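Long-range contacts in 3,5-epimerase/4-reductase (Arabidopsis thaliana, PDB 4QQR), which catalyses the 3,5-epimerization of dTDP-4-keto-6-deoxyglucose and the NADPH-dependent reduction of the product, yielding dTDP-beta-L-rhamnose: residues 110-115 with 161-166; 217-222 with 270-275; 168-173 with 288-293. All coordinates share one frame; numbering follows the deposited sequence.

Contact 1 of 3, residues 110-115 with 161-166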
loop_
_atom_site.group_PDB
_atom_site.type_symbol
_atom_site.label_atom_id
_atom_site.label_comp_id
_atom_site.label_asym_id
_atom_site.label_seq_id
_atom_site.Cartn_x
_atom_site.Cartn_y
_atom_site.Cartn_z
ATOM N N ASN A 110 1.024 -14.526 -8.458
ATOM C CA ASN A 110 1.303 -14.013 -7.120
ATOM C C ASN A 110 0.562 -14.807 -6.016
ATOM O O ASN A 110 -0.653 -14.697 -5.856
ATOM C CB ASN A 110 0.984 -12.512 -7.090
ATOM C CG ASN A 110 1.195 -11.884 -5.730
ATOM O OD1 ASN A 110 2.301 -11.884 -5.199
ATOM N ND2 ASN A 110 0.137 -11.293 -5.182
ATOM N N TYR A 111 1.310 -15.634 -5.293
ATOM C CA TYR A 111 0.811 -16.353 -4.134
ATOM C C TYR A 111 0.606 -15.385 -2.980
ATOM O O TYR A 111 1.504 -14.641 -2.608
ATOM C CB TYR A 111 1.800 -17.459 -3.755
ATOM C CG TYR A 111 1.924 -18.495 -4.848
ATOM C CD1 TYR A 111 0.968 -19.504 -4.996
ATOM C CD2 TYR A 111 2.947 -18.429 -5.778
ATOM C CE1 TYR A 111 1.061 -20.426 -6.006
ATOM C CE2 TYR A 111 3.044 -19.350 -6.797
ATOM C CZ TYR A 111 2.103 -20.346 -6.905
ATOM O OH TYR A 111 2.215 -21.265 -7.919
ATOM N N ALA A 112 -0.594 -15.377 -2.419
ATOM C CA ALA A 112 -0.945 -14.385 -1.408
ATOM C C ALA A 112 -1.903 -15.021 -0.418
ATOM O O ALA A 112 -1.978 -16.243 -0.343
ATOM C CB ALA A 112 -1.558 -13.131 -2.055
ATOM N N THR A 113 -2.654 -14.199 0.311
ATOM C CA THR A 113 -3.385 -14.683 1.478
ATOM C C THR A 113 -4.892 -14.456 1.445
ATOM O O THR A 113 -5.373 -13.443 0.934
ATOM C CB THR A 113 -2.838 -14.048 2.768
ATOM O OG1 THR A 113 -3.492 -14.641 3.897
ATOM C CG2 THR A 113 -3.060 -12.525 2.767
ATOM N N GLY A 114 -5.631 -15.404 2.012
ATOM C CA GLY A 114 -7.065 -15.250 2.126
ATOM C C GLY A 114 -7.420 -14.862 3.539
ATOM O O GLY A 114 -8.583 -14.599 3.858
ATOM N N CYS A 115 -6.399 -14.830 4.392
ATOM C CA CYS A 115 -6.582 -14.504 5.800
ATOM C C CYS A 115 -6.771 -13.021 6.026
ATOM O O CYS A 115 -6.308 -12.475 7.019
ATOM C CB CYS A 115 -5.393 -14.977 6.614
ATOM S SG CYS A 115 -5.353 -16.761 6.770
ATOM N N VAL A 161 -1.263 -9.729 -13.600
ATOM C CA VAL A 161 -1.021 -10.397 -12.341
ATOM C C VAL A 161 -2.197 -11.290 -11.967
ATOM O O VAL A 161 -3.366 -10.923 -12.135
ATOM C CB VAL A 161 -0.775 -9.362 -11.226
ATOM C CG1 VAL A 161 -0.684 -10.017 -9.851
ATOM C CG2 VAL A 161 0.467 -8.591 -11.521
ATOM N N CYS A 162 -1.871 -12.478 -11.471
ATOM C CA CYS A 162 -2.878 -13.408 -10.985
ATOM C C CYS A 162 -2.658 -13.679 -9.490
ATOM O O CYS A 162 -1.830 -14.507 -9.105
ATOM C CB CYS A 162 -2.843 -14.703 -11.792
ATOM S SG CYS A 162 -4.094 -15.918 -11.289
ATOM N N THR A 163 -3.404 -12.949 -8.660
ATOM C CA THR A 163 -3.355 -13.091 -7.211
ATOM C C THR A 163 -4.152 -14.296 -6.703
ATOM O O THR A 163 -5.338 -14.460 -7.006
ATOM C CB THR A 163 -3.850 -11.822 -6.541
ATOM O OG1 THR A 163 -2.908 -10.790 -6.800
ATOM C CG2 THR A 163 -3.983 -12.003 -5.032
ATOM N N LEU A 164 -3.463 -15.130 -5.931
ATOM C CA LEU A 164 -4.021 -16.356 -5.370
ATOM C C LEU A 164 -4.142 -16.242 -3.841
ATOM O O LEU A 164 -3.137 -16.034 -3.139
ATOM C CB LEU A 164 -3.152 -17.565 -5.759
ATOM C CG LEU A 164 -3.374 -18.259 -7.116
ATOM C CD1 LEU A 164 -3.951 -17.325 -8.122
ATOM C CD2 LEU A 164 -2.087 -18.848 -7.674
ATOM N N ARG A 165 -5.370 -16.367 -3.328
ATOM C CA ARG A 165 -5.591 -16.313 -1.885
ATOM C C ARG A 165 -5.428 -17.697 -1.260
ATOM O O ARG A 165 -6.361 -18.517 -1.268
ATOM C CB ARG A 165 -6.966 -15.734 -1.561
ATOM C CG ARG A 165 -7.227 -14.341 -2.135
ATOM C CD ARG A 165 -8.500 -13.759 -1.536
ATOM N NE ARG A 165 -8.809 -12.399 -1.969
ATOM C CZ ARG A 165 -10.038 -11.957 -2.230
ATOM N NH1 ARG A 165 -11.077 -12.775 -2.122
ATOM N NH2 ARG A 165 -10.227 -10.698 -2.609
ATOM N N VAL A 166 -4.235 -17.953 -0.728
ATOM C CA VAL A 166 -3.917 -19.202 -0.035
ATOM C C VAL A 166 -4.239 -19.026 1.443
ATOM O O VAL A 166 -3.931 -17.982 2.019
ATOM C CB VAL A 166 -2.418 -19.570 -0.224
ATOM C CG1 VAL A 166 -1.943 -20.593 0.811
ATOM C CG2 VAL A 166 -2.162 -20.057 -1.638
#

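Contact 2 of 3, residues 217-222 with 270-275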
loop_
_atom_site.group_PDB
_atom_site.type_symbol
_atom_site.label_atom_id
_atom_site.label_comp_id
_atom_site.label_asym_id
_atom_site.label_seq_id
_atom_site.Cartn_x
_atom_site.Cartn_y
_atom_site.Cartn_z
ATOM N N GLY A 217 -6.320 -11.623 -12.562
ATOM C CA GLY A 217 -7.281 -11.193 -11.567
ATOM C C GLY A 217 -7.093 -11.971 -10.273
ATOM O O GLY A 217 -6.060 -12.616 -10.055
ATOM N N ILE A 218 -8.099 -11.912 -9.411
ATOM C CA ILE A 218 -8.031 -12.566 -8.118
ATOM C C ILE A 218 -8.693 -13.951 -8.163
ATOM O O ILE A 218 -9.754 -14.105 -8.756
ATOM C CB ILE A 218 -8.693 -11.684 -7.031
ATOM C CG1 ILE A 218 -7.866 -10.413 -6.813
ATOM C CG2 ILE A 218 -8.842 -12.446 -5.718
ATOM C CD1 ILE A 218 -8.574 -9.323 -5.992
ATOM N N TYR A 219 -8.055 -14.957 -7.570
ATOM C CA TYR A 219 -8.728 -16.231 -7.331
ATOM C C TYR A 219 -8.592 -16.627 -5.872
ATOM O O TYR A 219 -7.479 -16.676 -5.337
ATOM C CB TYR A 219 -8.156 -17.361 -8.189
ATOM C CG TYR A 219 -8.458 -17.266 -9.659
ATOM C CD1 TYR A 219 -7.751 -16.384 -10.470
ATOM C CD2 TYR A 219 -9.433 -18.066 -10.249
ATOM C CE1 TYR A 219 -8.006 -16.288 -11.831
ATOM C CE2 TYR A 219 -9.700 -17.975 -11.614
ATOM C CZ TYR A 219 -8.976 -17.078 -12.399
ATOM O OH TYR A 219 -9.196 -16.950 -13.754
ATOM N N ASN A 220 -9.732 -16.883 -5.235
ATOM C CA ASN A 220 -9.774 -17.621 -3.985
ATOM C C ASN A 220 -9.111 -18.959 -4.287
ATOM O O ASN A 220 -9.449 -19.610 -5.275
ATOM C CB ASN A 220 -11.228 -17.822 -3.515
ATOM C CG ASN A 220 -11.838 -16.566 -2.865
ATOM O OD1 ASN A 220 -11.136 -15.647 -2.427
ATOM N ND2 ASN A 220 -13.157 -16.547 -2.786
ATOM N N PHE A 221 -8.148 -19.354 -3.461
ATOM C CA PHE A 221 -7.266 -20.478 -3.797
ATOM C C PHE A 221 -7.182 -21.478 -2.636
ATOM O O PHE A 221 -6.106 -21.908 -2.226
ATOM C CB PHE A 221 -5.863 -19.968 -4.209
ATOM C CG PHE A 221 -5.146 -20.873 -5.180
ATOM C CD1 PHE A 221 -5.678 -21.124 -6.430
ATOM C CD2 PHE A 221 -3.954 -21.480 -4.840
ATOM C CE1 PHE A 221 -5.042 -21.955 -7.321
ATOM C CE2 PHE A 221 -3.315 -22.315 -5.736
ATOM C CZ PHE A 221 -3.868 -22.546 -6.978
ATOM N N THR A 222 -8.348 -21.828 -2.108
ATOM C CA THR A 222 -8.473 -22.826 -1.070
ATOM C C THR A 222 -9.383 -23.856 -1.686
ATOM O O THR A 222 -10.053 -23.562 -2.667
ATOM C CB THR A 222 -9.111 -22.239 0.185
ATOM O OG1 THR A 222 -10.208 -21.393 -0.183
ATOM C CG2 THR A 222 -8.111 -21.401 0.925
ATOM N N THR A 270 -16.314 -21.028 -6.113
ATOM C CA THR A 270 -17.005 -21.074 -7.400
ATOM C C THR A 270 -16.104 -20.759 -8.592
ATOM O O THR A 270 -16.032 -21.535 -9.554
ATOM C CB THR A 270 -18.208 -20.125 -7.399
ATOM O OG1 THR A 270 -19.093 -20.504 -6.340
ATOM C CG2 THR A 270 -18.942 -20.174 -8.721
ATOM N N LYS A 271 -15.399 -19.639 -8.514
ATOM C CA LYS A 271 -14.549 -19.212 -9.613
ATOM C C LYS A 271 -13.420 -20.191 -9.930
ATOM O O LYS A 271 -13.167 -20.462 -11.092
ATOM C CB LYS A 271 -14.007 -17.804 -9.365
ATOM C CG LYS A 271 -13.201 -17.194 -10.511
ATOM C CD LYS A 271 -12.729 -15.817 -10.099
ATOM C CE LYS A 271 -11.979 -15.092 -11.192
ATOM N NZ LYS A 271 -11.856 -13.640 -10.822
ATOM N N LEU A 272 -12.753 -20.735 -8.914
ATOM C CA LEU A 272 -11.701 -21.740 -9.151
ATOM C C LEU A 272 -12.272 -23.061 -9.676
ATOM O O LEU A 272 -11.670 -23.689 -10.552
ATOM C CB LEU A 272 -10.875 -22.012 -7.886
ATOM C CG LEU A 272 -9.353 -22.096 -8.044
ATOM C CD1 LEU A 272 -8.779 -23.345 -7.410
ATOM C CD2 LEU A 272 -8.914 -21.980 -9.515
ATOM N N LYS A 273 -13.427 -23.472 -9.146
ATOM C CA LYS A 273 -14.061 -24.738 -9.547
ATOM C C LYS A 273 -14.569 -24.705 -10.981
ATOM O O LYS A 273 -14.482 -25.697 -11.711
ATOM C CB LYS A 273 -15.225 -25.086 -8.621
ATOM C CG LYS A 273 -15.842 -26.458 -8.892
ATOM C CD LYS A 273 -15.386 -27.458 -7.838
ATOM C CE LYS A 273 -15.999 -28.824 -8.048
ATOM N NZ LYS A 273 -15.213 -29.618 -8.994
ATOM N N THR A 274 -15.121 -23.559 -11.370
ATOM C CA THR A 274 -15.597 -23.372 -12.729
ATOM C C THR A 274 -14.451 -23.537 -13.724
ATOM O O THR A 274 -14.621 -24.146 -14.777
ATOM C CB THR A 274 -16.278 -22.001 -12.891
ATOM O OG1 THR A 274 -17.536 -22.019 -12.197
ATOM C CG2 THR A 274 -16.504 -21.680 -14.361
ATOM N N GLU A 275 -13.279 -23.020 -13.365
ATOM C CA GLU A 275 -12.086 -23.145 -14.187
ATOM C C GLU A 275 -11.399 -24.501 -14.012
ATOM O O GLU A 275 -10.663 -24.937 -14.896
ATOM C CB GLU A 275 -11.098 -22.015 -13.856
ATOM C CG GLU A 275 -9.875 -21.944 -14.784
ATOM C CD GLU A 275 -10.250 -21.605 -16.231
ATOM O OE1 GLU A 275 -11.102 -20.696 -16.412
ATOM O OE2 GLU A 275 -9.710 -22.255 -17.172
#

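Contact 3 of 3, residues 168-173 with 288-293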
loop_
_atom_site.group_PDB
_atom_site.type_symbol
_atom_site.label_atom_id
_atom_site.label_comp_id
_atom_site.label_asym_id
_atom_site.label_seq_id
_atom_site.Cartn_x
_atom_site.Cartn_y
_atom_site.Cartn_z
ATOM N N MET A 168 -4.164 -21.197 5.338
ATOM C CA MET A 168 -3.639 -22.315 6.136
ATOM C C MET A 168 -3.036 -23.457 5.326
ATOM O O MET A 168 -3.557 -24.574 5.373
ATOM C CB MET A 168 -4.749 -22.887 7.029
ATOM C CG MET A 168 -5.187 -21.954 8.151
ATOM S SD MET A 168 -6.967 -22.036 8.450
ATOM C CE MET A 168 -7.023 -21.629 10.192
ATOM N N PRO A 169 -1.941 -23.192 4.583
ATOM C CA PRO A 169 -1.431 -24.192 3.623
ATOM C C PRO A 169 -1.090 -25.530 4.285
ATOM O O PRO A 169 -0.617 -25.543 5.429
ATOM C CB PRO A 169 -0.181 -23.530 3.045
ATOM C CG PRO A 169 0.195 -22.458 4.037
ATOM C CD PRO A 169 -1.065 -22.014 4.695
ATOM N N ILE A 170 -1.342 -26.626 3.563
ATOM C CA ILE A 170 -1.218 -28.006 4.079
ATOM C C ILE A 170 -0.534 -28.940 3.079
ATOM O O ILE A 170 -0.756 -28.851 1.876
ATOM C CB ILE A 170 -2.614 -28.582 4.419
ATOM C CG1 ILE A 170 -3.021 -28.217 5.846
ATOM C CG2 ILE A 170 -2.673 -30.092 4.214
ATOM C CD1 ILE A 170 -4.464 -28.531 6.151
ATOM N N SER A 171 0.292 -29.847 3.580
ATOM C CA SER A 171 1.094 -30.701 2.717
ATOM C C SER A 171 0.996 -32.169 3.127
ATOM O O SER A 171 0.609 -32.483 4.255
ATOM C CB SER A 171 2.555 -30.252 2.778
ATOM O OG SER A 171 3.408 -31.142 2.098
ATOM N N SER A 172 1.357 -33.058 2.204
ATOM C CA SER A 172 1.518 -34.470 2.509
ATOM C C SER A 172 2.772 -34.695 3.375
ATOM O O SER A 172 2.952 -35.756 3.955
ATOM C CB SER A 172 1.621 -35.277 1.219
ATOM O OG SER A 172 2.848 -34.998 0.573
ATOM N N ASP A 173 3.632 -33.686 3.458
ATOM C CA ASP A 173 4.840 -33.753 4.275
ATOM C C ASP A 173 4.511 -33.311 5.705
ATOM O O ASP A 173 4.529 -32.118 6.022
ATOM C CB ASP A 173 5.917 -32.844 3.667
ATOM C CG ASP A 173 7.303 -33.071 4.259
ATOM O OD1 ASP A 173 8.170 -33.624 3.543
ATOM O OD2 ASP A 173 7.533 -32.676 5.424
ATOM N N LYS A 288 -7.254 -37.977 0.275
ATOM C CA LYS A 288 -6.567 -38.503 -0.890
ATOM C C LYS A 288 -5.113 -38.047 -0.995
ATOM O O LYS A 288 -4.245 -38.819 -1.414
ATOM C CB LYS A 288 -7.333 -38.127 -2.159
ATOM C CG LYS A 288 -6.516 -38.271 -3.422
ATOM C CD LYS A 288 -7.269 -37.794 -4.645
ATOM C CE LYS A 288 -6.516 -38.186 -5.914
ATOM N NZ LYS A 288 -6.203 -39.659 -5.919
ATOM N N PHE A 289 -4.839 -36.807 -0.609
ATOM C CA PHE A 289 -3.510 -36.243 -0.836
ATOM C C PHE A 289 -2.644 -36.261 0.395
ATOM O O PHE A 289 -1.411 -36.266 0.290
ATOM C CB PHE A 289 -3.597 -34.805 -1.348
ATOM C CG PHE A 289 -4.123 -34.691 -2.741
ATOM C CD1 PHE A 289 -3.270 -34.844 -3.827
ATOM C CD2 PHE A 289 -5.466 -34.431 -2.969
ATOM C CE1 PHE A 289 -3.752 -34.737 -5.110
ATOM C CE2 PHE A 289 -5.954 -34.321 -4.249
ATOM C CZ PHE A 289 -5.106 -34.471 -5.323
ATOM N N VAL A 290 -3.279 -36.248 1.562
ATOM C CA VAL A 290 -2.523 -36.064 2.794
ATOM C C VAL A 290 -2.501 -37.311 3.669
ATOM O O VAL A 290 -1.431 -37.843 3.955
ATOM C CB VAL A 290 -3.003 -34.825 3.585
ATOM C CG1 VAL A 290 -2.203 -34.672 4.863
ATOM C CG2 VAL A 290 -2.871 -33.575 2.718
ATOM N N PHE A 291 -3.678 -37.790 4.060
ATOM C CA PHE A 291 -3.782 -38.865 5.048
ATOM C C PHE A 291 -3.586 -40.307 4.526
ATOM O O PHE A 291 -2.848 -41.084 5.135
ATOM C CB PHE A 291 -5.090 -38.733 5.823
ATOM C CG PHE A 291 -5.156 -37.500 6.688
ATOM C CD1 PHE A 291 -4.307 -37.356 7.776
ATOM C CD2 PHE A 291 -6.073 -36.490 6.422
ATOM C CE1 PHE A 291 -4.370 -36.225 8.579
ATOM C CE2 PHE A 291 -6.137 -35.358 7.230
ATOM C CZ PHE A 291 -5.280 -35.227 8.303
ATOM N N GLU A 292 -4.241 -40.670 3.424
ATOM C CA GLU A 292 -4.074 -42.016 2.854
ATOM C C GLU A 292 -2.640 -42.394 2.431
ATOM O O GLU A 292 -2.213 -43.523 2.673
ATOM C CB GLU A 292 -5.055 -42.282 1.706
ATOM C CG GLU A 292 -6.416 -42.749 2.167
ATOM C CD GLU A 292 -7.371 -42.974 1.006
ATOM O OE1 GLU A 292 -6.948 -42.729 -0.146
ATOM O OE2 GLU A 292 -8.538 -43.384 1.238
ATOM N N PRO A 293 -1.890 -41.466 1.798
ATOM C CA PRO A 293 -0.507 -41.863 1.492
ATOM C C PRO A 293 0.436 -41.620 2.676
ATOM O O PRO A 293 1.643 -41.461 2.502
ATOM C CB PRO A 293 -0.134 -40.960 0.312
ATOM C CG PRO A 293 -0.944 -39.715 0.534
ATOM C CD PRO A 293 -2.232 -40.156 1.211
#

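Contact 1 of 3, residues 110-115 with 161-166
Asn110, Ala112 and Gly114 are stitched to 161-166 by a ladder of five backbone hydrogen bonds, the pattern of two parallel neighbours in the Rossmann sheet of this reductase family. Asn110 N donates to Cys162 O (2.9 Å) and Asn110 O accepts from Leu164 N (2.8 Å); Ala112 repeats the scheme with Leu164 O and Val166 N, and Gly114 N closes it on Val166 O at 3.1 Å. The short strand axes diverge by 38°, which reflects sheet twist.

Side chains alternate between the two faces. On one, Asn110 and Thr163 run side by side. With CG of Asn110 anti to the backbone N (chi1 178°), its ND2 reaches a weak hydrogen bond to Thr163 OG1 at 3.5 Å. Ala112 follows on this face, its small CB meeting Thr163 CG2 at 4.0 Å. On the other face Leu164 lies alongside Tyr111, its CD2 branch 3.9 Å from ring atom CE1; a branched apolar side chain thus lies beside the ring of Tyr111, a residue expected, by similarity, to bind NADPH.

Farther out, Ser207 hydrogen-bonds Tyr111 OH and so helps to position that ring. The extended chain of Arg165 leads away from 110-115: NE forms a salt bridge with Glu152, while NH1 bonds Asn220 OD1. Helix 143-155 covers the Asn110-Thr163 face through Leu155, helix 200-212 covers the Tyr111-Leu164 face through Leu204 and Ser207, and strand 217-220 pairs with the far edge of 161-166.

Contact 2 of 3, residues 217-222 with 270-275
Lys271 and Leu272 bring helix 270-275 against the outer edge of strand 217-220, the last strand of the Rossmann sheet in this chain. The helix runs across the strand at 94°, the two short axes approaching to 7.5 Å.

At the start of the helical segment, Thr270 O accepts from both the backbone N and the OG1 of Thr274, which ties down the turn that carries the two contact residues. Next comes Lys271, whose long chain is extended throughout and crosses the Tyr219 side chain at about a right angle. Its CE lies over one face of the Tyr219 ring, 3.7 Å from CE2 and offset toward the rim. Farther on, Lys271 NZ stands 4.7 Å from the ring centroid in a cation-pi contact, and donates to Ile218 O at 3.0 Å, lying in the carbonyl plane. An alanine here would probably leave Ile218 O without this donor and open a gap over the Tyr219 ring face, setting the ring freer to move.

Leu272 is a branched wedge between two aromatic residues: CD2 meets Tyr219 CD2 at 4.0 Å, whereas CD1 meets Phe221 CD1 at 3.9 Å. Its CG also rests 3.7 Å from Asn220 O. One turn on from Lys271, Glu275 directs its OE2 to a salt bridge with Arg213.

The backbone of Tyr219 is spent on strand 161-166, and that of Ile218 and Asn220 faces the outer side. There the edge is finished by side chains rather than by another strand: Lys271 serves Ile218 O, and Glu133 OE2 accepts from Asn220 N. A lysine suits this place because its methylenes pack on the aromatic face while the ammonium, likely to be charged, would probably be stabilised by both the carbonyl dipole and the ring's pi electrons.

Contact 3 of 3, residues 168-173 with 288-293
The backbones of Ser172 and Val290 come within 4.4 Å, CA to CA, where an irregular loop meets helix 282-291 within the wider, pi-type turn at 288-291. The loop follows strand 161-166 of the Rossmann fold and contains an ST turn, in which Ser171 OG accepts from Asp173 N at 2.9 Å. Serine fits there because its short hydroxyl can fold back to accept a backbone N-H two residues on. Ser171 also packs on Trp23, which is expected by similarity to bind NADPH, so the loop lies beside the probable cofactor site.

Val290 carries the apolar part of the contact. Its CG2, anti to the carbonyl carbon, meets Ile170 CG2 at 3.8 Å, the two side chains crossing at about a right angle. The other branch, CG1, lies 3.6 Å from Ser171 O, an oxygen that accepts a hydrogen bond from Asn179 ND2. Both beta-branched residues also pack on Ile181 of helix 180-186, so the valine and isoleucine form a buried apolar patch between loop and helices.

Partners outside the two segments satisfy the backbone of Ser172, its N donating to Asp201 OD2 and its O accepting from Asn294 ND2. Across the contact itself, Ser172 touches the helix with its methylene: CB sits 3.3 Å from Phe289 O.

In the fold
Along the chain, contact 1 closes first: a segment of some 45 residues that includes helix 143-155 leaves strand 107-113 and returns as strand 161-166, next to it in the sheet. The loop that follows opens contact 3 almost at once, and this remains open until the C-terminal helix 282-291. Within that long excursion contact 2 opens on strand 217-220 and closes on helix 270-275, so it is nested in contact 3, while contact 1 precedes both. Contacts 1 and 2 share the sheet, Thr163 O bonding Tyr219 N; their centres lie about 11 Å apart. Contact 3, its centre about 20 Å from that of contact 1 and about 21 Å from that of contact 2, ties the C-terminal helix to the loop beyond the sheet.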